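PDB 4YYF: beta-N-acetylhexosaminidase from Mycobacterium smegmatis, which probably hydrolyses terminal non-reducing N-acetyl-D-hexosamine residues from N-acetyl-beta-D-hexosaminides, as a member of glycosyl hydrolase family 3. Local coordinates for residues R237-H251 with Y278-L292. The protein carries 1 engineered substitution. Residues are numbered along the deposited sequence; the frame is centred on the assembly and turned at random. Where two conformers were deposited one is given.
Sequences RTLTGQAPVAVMVGH and YGGPGFGGLVYTDDL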
loop_
_atom_site.group_PDB
_atom_site.type_symbol
_atom_site.label_atom_id
_atom_site.label_comp_id
_atom_site.label_asym_id
_atom_site.label_seq_id
_atom_site.Cartn_x
_atom_site.Cartn_y
_atom_site.Cartn_z
ATOM N N ARG A 237 -0.609 -0.498 -17.024
ATOM C CA ARG A 237 0.187 -0.998 -18.146
ATOM C C ARG A 237 1.485 -0.235 -18.338
ATOM O O ARG A 237 2.492 -0.821 -18.705
ATOM C CB ARG A 237 -0.594 -0.942 -19.453
ATOM C CG ARG A 237 -1.844 -1.791 -19.520
ATOM C CD ARG A 237 -2.542 -1.466 -20.826
ATOM N NE ARG A 237 -3.844 -2.106 -20.994
ATOM C CZ ARG A 237 -4.657 -1.856 -22.017
ATOM N NH1 ARG A 237 -5.824 -2.478 -22.116
ATOM N NH2 ARG A 237 -4.300 -0.978 -22.945
ATOM N N THR A 238 1.463 1.074 -18.111
ATOM C CA THR A 238 2.693 1.852 -18.224
ATOM C C THR A 238 3.308 2.207 -16.869
ATOM O O THR A 238 4.524 2.281 -16.747
ATOM C CB THR A 238 2.528 3.123 -19.079
ATOM O OG1 THR A 238 1.528 3.952 -18.502
ATOM C CG2 THR A 238 2.117 2.764 -20.497
ATOM N N LEU A 239 2.480 2.416 -15.853
ATOM C CA LEU A 239 2.975 2.965 -14.596
ATOM C C LEU A 239 3.714 1.946 -13.726
ATOM O O LEU A 239 4.579 2.319 -12.946
ATOM C CB LEU A 239 1.844 3.633 -13.805
ATOM C CG LEU A 239 1.203 4.827 -14.511
ATOM C CD1 LEU A 239 0.253 5.570 -13.589
ATOM C CD2 LEU A 239 2.295 5.767 -15.029
ATOM N N THR A 240 3.382 0.665 -13.854
ATOM C CA THR A 240 4.085 -0.358 -13.066
ATOM C C THR A 240 5.520 -0.570 -13.527
ATOM O O THR A 240 6.334 -1.130 -12.786
ATOM C CB THR A 240 3.360 -1.715 -13.069
ATOM O OG1 THR A 240 3.333 -2.245 -14.394
ATOM C CG2 THR A 240 1.942 -1.561 -12.579
ATOM N N GLY A 241 5.827 -0.127 -14.746
ATOM C CA GLY A 241 7.150 -0.295 -15.319
ATOM C C GLY A 241 8.082 0.873 -15.054
ATOM O O GLY A 241 9.219 0.884 -15.526
ATOM N N GLN A 242 7.605 1.854 -14.295
ATOM C CA GLN A 242 8.407 3.028 -13.940
ATOM C C GLN A 242 8.846 2.890 -12.476
ATOM O O GLN A 242 8.111 3.236 -11.560
ATOM C CB GLN A 242 7.609 4.326 -14.217
ATOM C CG GLN A 242 7.289 4.528 -15.722
ATOM C CD GLN A 242 6.339 5.695 -16.024
ATOM O OE1 GLN A 242 6.005 6.493 -15.148
ATOM N NE2 GLN A 242 5.903 5.795 -17.288
ATOM N N ALA A 243 10.050 2.354 -12.281
ATOM C CA ALA A 243 10.547 1.943 -10.968
ATOM C C ALA A 243 11.416 3.023 -10.318
ATOM O O ALA A 243 12.032 3.828 -11.017
ATOM C CB ALA A 243 11.336 0.665 -11.110
ATOM N N PRO A 244 11.486 3.043 -8.978
ATOM C CA PRO A 244 10.761 2.163 -8.052
ATOM C C PRO A 244 9.290 2.537 -7.923
ATOM O O PRO A 244 8.899 3.714 -7.967
ATOM C CB PRO A 244 11.488 2.360 -6.718
ATOM C CG PRO A 244 12.132 3.691 -6.825
ATOM C CD PRO A 244 12.473 3.890 -8.282
ATOM N N VAL A 245 8.464 1.510 -7.781
ATOM C CA VAL A 245 7.039 1.709 -7.625
ATOM C C VAL A 245 6.493 0.444 -6.971
ATOM O O VAL A 245 7.062 -0.637 -7.126
ATOM C CB VAL A 245 6.357 1.990 -9.001
ATOM C CG1 VAL A 245 6.352 0.737 -9.881
ATOM C CG2 VAL A 245 4.932 2.533 -8.815
ATOM N N ALA A 246 5.418 0.593 -6.213
ATOM C CA ALA A 246 4.733 -0.532 -5.593
ATOM C C ALA A 246 3.284 -0.486 -6.037
ATOM O O ALA A 246 2.845 0.494 -6.620
ATOM C CB ALA A 246 4.827 -0.479 -4.067
ATOM N N VAL A 247 2.546 -1.558 -5.774
ATOM C CA VAL A 247 1.126 -1.604 -6.094
ATOM C C VAL A 247 0.388 -2.010 -4.823
ATOM O O VAL A 247 0.889 -2.832 -4.056
ATOM C CB VAL A 247 0.845 -2.625 -7.218
ATOM C CG1 VAL A 247 -0.686 -2.870 -7.399
ATOM C CG2 VAL A 247 1.479 -2.169 -8.551
HETATM N N MSE A 248 -0.781 -1.411 -4.584
HETATM C CA MSE A 248 -1.672 -1.864 -3.516
HETATM C C MSE A 248 -2.928 -2.504 -4.109
HETATM O O MSE A 248 -3.596 -1.911 -4.957
HETATM C CB MSE A 248 -2.094 -0.695 -2.624
HETATM C CG MSE A 248 -3.132 -1.077 -1.543
HETATM SE SE MSE A 248 -3.562 0.459 -0.390
HETATM C CE MSE A 248 -1.978 0.422 0.684
ATOM N N VAL A 249 -3.254 -3.708 -3.647
ATOM C CA VAL A 249 -4.444 -4.421 -4.114
ATOM C C VAL A 249 -5.618 -4.131 -3.178
ATOM O O VAL A 249 -5.467 -4.196 -1.960
ATOM C CB VAL A 249 -4.190 -5.941 -4.169
ATOM C CG1 VAL A 249 -5.460 -6.677 -4.570
ATOM C CG2 VAL A 249 -3.084 -6.256 -5.161
ATOM N N GLY A 250 -6.782 -3.799 -3.736
ATOM C CA GLY A 250 -7.938 -3.469 -2.916
ATOM C C GLY A 250 -8.783 -4.694 -2.590
ATOM O O GLY A 250 -8.437 -5.811 -2.975
ATOM N N HIS A 251 -9.899 -4.487 -1.892
ATOM C CA HIS A 251 -10.702 -5.598 -1.386
ATOM C C HIS A 251 -11.927 -5.903 -2.252
ATOM O O HIS A 251 -12.785 -6.703 -1.854
ATOM C CB HIS A 251 -11.180 -5.319 0.059
ATOM C CG HIS A 251 -10.071 -5.006 1.025
ATOM N ND1 HIS A 251 -8.864 -5.667 1.022
ATOM C CD2 HIS A 251 -10.006 -4.097 2.029
ATOM C CE1 HIS A 251 -8.095 -5.177 1.984
ATOM N NE2 HIS A 251 -8.765 -4.227 2.610
ATOM N N TYR A 278 -2.655 -8.680 -16.851
ATOM C CA TYR A 278 -3.454 -7.463 -16.772
ATOM C C TYR A 278 -3.249 -6.575 -18.005
ATOM O O TYR A 278 -3.908 -5.542 -18.144
ATOM C CB TYR A 278 -3.137 -6.681 -15.491
ATOM C CG TYR A 278 -1.779 -6.037 -15.524
ATOM C CD1 TYR A 278 -0.638 -6.773 -15.241
ATOM C CD2 TYR A 278 -1.636 -4.692 -15.847
ATOM C CE1 TYR A 278 0.604 -6.200 -15.275
ATOM C CE2 TYR A 278 -0.395 -4.107 -15.882
ATOM C CZ TYR A 278 0.717 -4.865 -15.600
ATOM O OH TYR A 278 1.959 -4.283 -15.641
ATOM N N GLY A 279 -2.322 -6.959 -18.883
ATOM C CA GLY A 279 -2.110 -6.226 -20.122
ATOM C C GLY A 279 -0.827 -5.413 -20.171
ATOM O O GLY A 279 -0.536 -4.755 -21.167
ATOM N N GLY A 280 -0.058 -5.456 -19.092
ATOM C CA GLY A 280 1.215 -4.769 -19.030
ATOM C C GLY A 280 2.269 -5.806 -18.720
ATOM O O GLY A 280 1.943 -6.971 -18.537
ATOM N N PRO A 281 3.539 -5.399 -18.681
ATOM C CA PRO A 281 4.595 -6.358 -18.348
ATOM C C PRO A 281 4.394 -6.903 -16.937
ATOM O O PRO A 281 3.946 -6.158 -16.063
ATOM C CB PRO A 281 5.870 -5.510 -18.416
ATOM C CG PRO A 281 5.391 -4.085 -18.274
ATOM C CD PRO A 281 4.068 -4.054 -18.953
ATOM N N GLY A 282 4.713 -8.182 -16.727
ATOM C CA GLY A 282 4.569 -8.803 -15.421
ATOM C C GLY A 282 5.329 -8.018 -14.364
ATOM O O GLY A 282 6.492 -7.657 -14.568
ATOM N N PHE A 283 4.676 -7.756 -13.236
ATOM C CA PHE A 283 5.228 -6.872 -12.213
ATOM C C PHE A 283 5.970 -7.663 -11.150
ATOM O O PHE A 283 5.410 -8.583 -10.549
ATOM C CB PHE A 283 4.093 -6.057 -11.573
ATOM C CG PHE A 283 4.551 -5.102 -10.501
ATOM C CD1 PHE A 283 5.412 -4.052 -10.807
ATOM C CD2 PHE A 283 4.100 -5.238 -9.196
ATOM C CE1 PHE A 283 5.826 -3.158 -9.823
ATOM C CE2 PHE A 283 4.507 -4.353 -8.201
ATOM C CZ PHE A 283 5.367 -3.309 -8.517
ATOM N N GLY A 284 7.228 -7.296 -10.909
ATOM C CA GLY A 284 8.063 -8.012 -9.962
ATOM C C GLY A 284 8.340 -7.238 -8.682
ATOM O O GLY A 284 9.065 -7.714 -7.818
ATOM N N GLY A 285 7.753 -6.053 -8.549
ATOM C CA GLY A 285 7.975 -5.241 -7.371
ATOM C C GLY A 285 7.045 -5.536 -6.207
ATOM O O GLY A 285 6.341 -6.556 -6.172
ATOM N N LEU A 286 7.054 -4.622 -5.244
ATOM C CA LEU A 286 6.382 -4.807 -3.975
ATOM C C LEU A 286 4.877 -4.605 -4.095
ATOM O O LEU A 286 4.406 -3.640 -4.706
ATOM C CB LEU A 286 6.945 -3.809 -2.962
ATOM C CG LEU A 286 6.648 -4.062 -1.489
ATOM C CD1 LEU A 286 7.306 -5.371 -1.074
ATOM C CD2 LEU A 286 7.153 -2.894 -0.634
ATOM N N VAL A 287 4.115 -5.522 -3.508
ATOM C CA VAL A 287 2.658 -5.442 -3.559
ATOM C C VAL A 287 2.076 -5.418 -2.144
ATOM O O VAL A 287 2.272 -6.366 -1.376
ATOM C CB VAL A 287 2.056 -6.619 -4.362
ATOM C CG1 VAL A 287 0.547 -6.494 -4.413
ATOM C CG2 VAL A 287 2.610 -6.639 -5.792
ATOM N N TYR A 288 1.373 -4.330 -1.806
ATOM C CA TYR A 288 0.706 -4.192 -0.512
ATOM C C TYR A 288 -0.753 -4.615 -0.611
ATOM O O TYR A 288 -1.328 -4.604 -1.702
ATOM C CB TYR A 288 0.692 -2.719 -0.072
ATOM C CG TYR A 288 1.994 -2.149 0.441
ATOM C CD1 TYR A 288 2.288 -2.172 1.796
ATOM C CD2 TYR A 288 2.899 -1.535 -0.420
ATOM C CE1 TYR A 288 3.475 -1.621 2.289
ATOM C CE2 TYR A 288 4.101 -0.975 0.066
ATOM C CZ TYR A 288 4.371 -1.035 1.421
ATOM O OH TYR A 288 5.536 -0.499 1.936
ATOM N N THR A 289 -1.363 -4.948 0.532
ATOM C CA THR A 289 -2.818 -4.999 0.607
ATOM C C THR A 289 -3.325 -3.676 1.150
ATOM O O THR A 289 -2.595 -2.939 1.813
ATOM C CB THR A 289 -3.329 -6.072 1.583
ATOM O OG1 THR A 289 -2.978 -5.674 2.918
ATOM C CG2 THR A 289 -2.742 -7.434 1.265
ATOM N N ASP A 290 -4.601 -3.401 0.911
ATOM C CA ASP A 290 -5.301 -2.318 1.596
ATOM C C ASP A 290 -5.524 -2.804 3.036
ATOM O O ASP A 290 -5.230 -3.960 3.360
ATOM C CB ASP A 290 -6.632 -2.043 0.876
ATOM C CG ASP A 290 -7.222 -0.662 1.176
ATOM O OD1 ASP A 290 -6.784 0.022 2.121
ATOM O OD2 ASP A 290 -8.157 -0.270 0.451
ATOM N N ASP A 291 -6.024 -1.919 3.892
ATOM C CA ASP A 291 -6.199 -2.176 5.331
ATOM C C ASP A 291 -7.049 -3.421 5.605
ATOM O O ASP A 291 -8.205 -3.491 5.209
ATOM C CB ASP A 291 -6.789 -0.900 5.959
ATOM C CG ASP A 291 -7.369 -1.089 7.351
ATOM O OD1 ASP A 291 -7.011 -2.030 8.088
ATOM O OD2 ASP A 291 -8.203 -0.235 7.719
ATOM N N LEU A 292 -6.445 -4.400 6.282
ATOM C CA LEU A 292 -7.078 -5.698 6.543
ATOM C C LEU A 292 -7.888 -5.787 7.839
ATOM O O LEU A 292 -8.583 -6.777 8.059
ATOM C CB LEU A 292 -6.034 -6.820 6.539
ATOM C CG LEU A 292 -5.277 -7.090 5.244
ATOM C CD1 LEU A 292 -4.121 -8.030 5.509
ATOM C CD2 LEU A 292 -6.206 -7.679 4.189
HETATM O O HOH W 1 5.495 -4.186 -14.615
HETATM O O HOH W 2 8.661 -2.248 -5.743
HETATM O O HOH W 3 -10.315 -1.746 -0.922
#
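Strands 246-249 and 287-289 pair in parallel, with Val247 beside Val287 and Val249 beside Thr289. Four backbone hydrogen bonds join them. Val247 gives its N-H to Leu286 O and takes that of Tyr288. Val249 gives its N-H to Tyr288 O and takes that of Asp290. Water 2 continues the pairing at the N-terminal end, linking Val245 O to Leu286 N.

Past the C-terminal end, His251 NE2 donates to Asp291 O at 2.8 Å, from above the carbonyl plane. The same imidazole receives Asp290 CB over one face, 3.9 Å from the ring centroid, and its ND1 bonds to Ser264. Asp290 OD1 accepts the N-H of Asp291, while OD2 reaches His251 N through water 3. An acetate ion lies next to this carboxylate, consistent with a pocket at the C-terminal ends of the strands.

Apolar contacts line both sides of the pair. A chi1 of -180° places the Phe283 ring against strand 246-249. Val247 CG2 lies over one ring face, 3.7 Å from CE2, and Gly285 N lies over the other. Val249 CG2 touches Val287 CG1 at 3.7 Å. On the opposite side, the selenomethionine Met248 bends at chi3 (-77°), bringing CE against Tyr288 CB and close to Thr289 O.

Near helix 234-239, Thr240 OG1 hydrogen-bonds to Tyr236 O and lies 2.8 Å from Tyr278 OH, which donates to Pro281 O. Water 1 also joins Thr240 OG1 to Pro281 O.

The strands are neighbours in the TIM-type barrel, linked by a beta-alpha-beta crossover. Its helix 267-275 packs on Val249 and Val287, and strand 199-205 pairs with the far edge of 246-249.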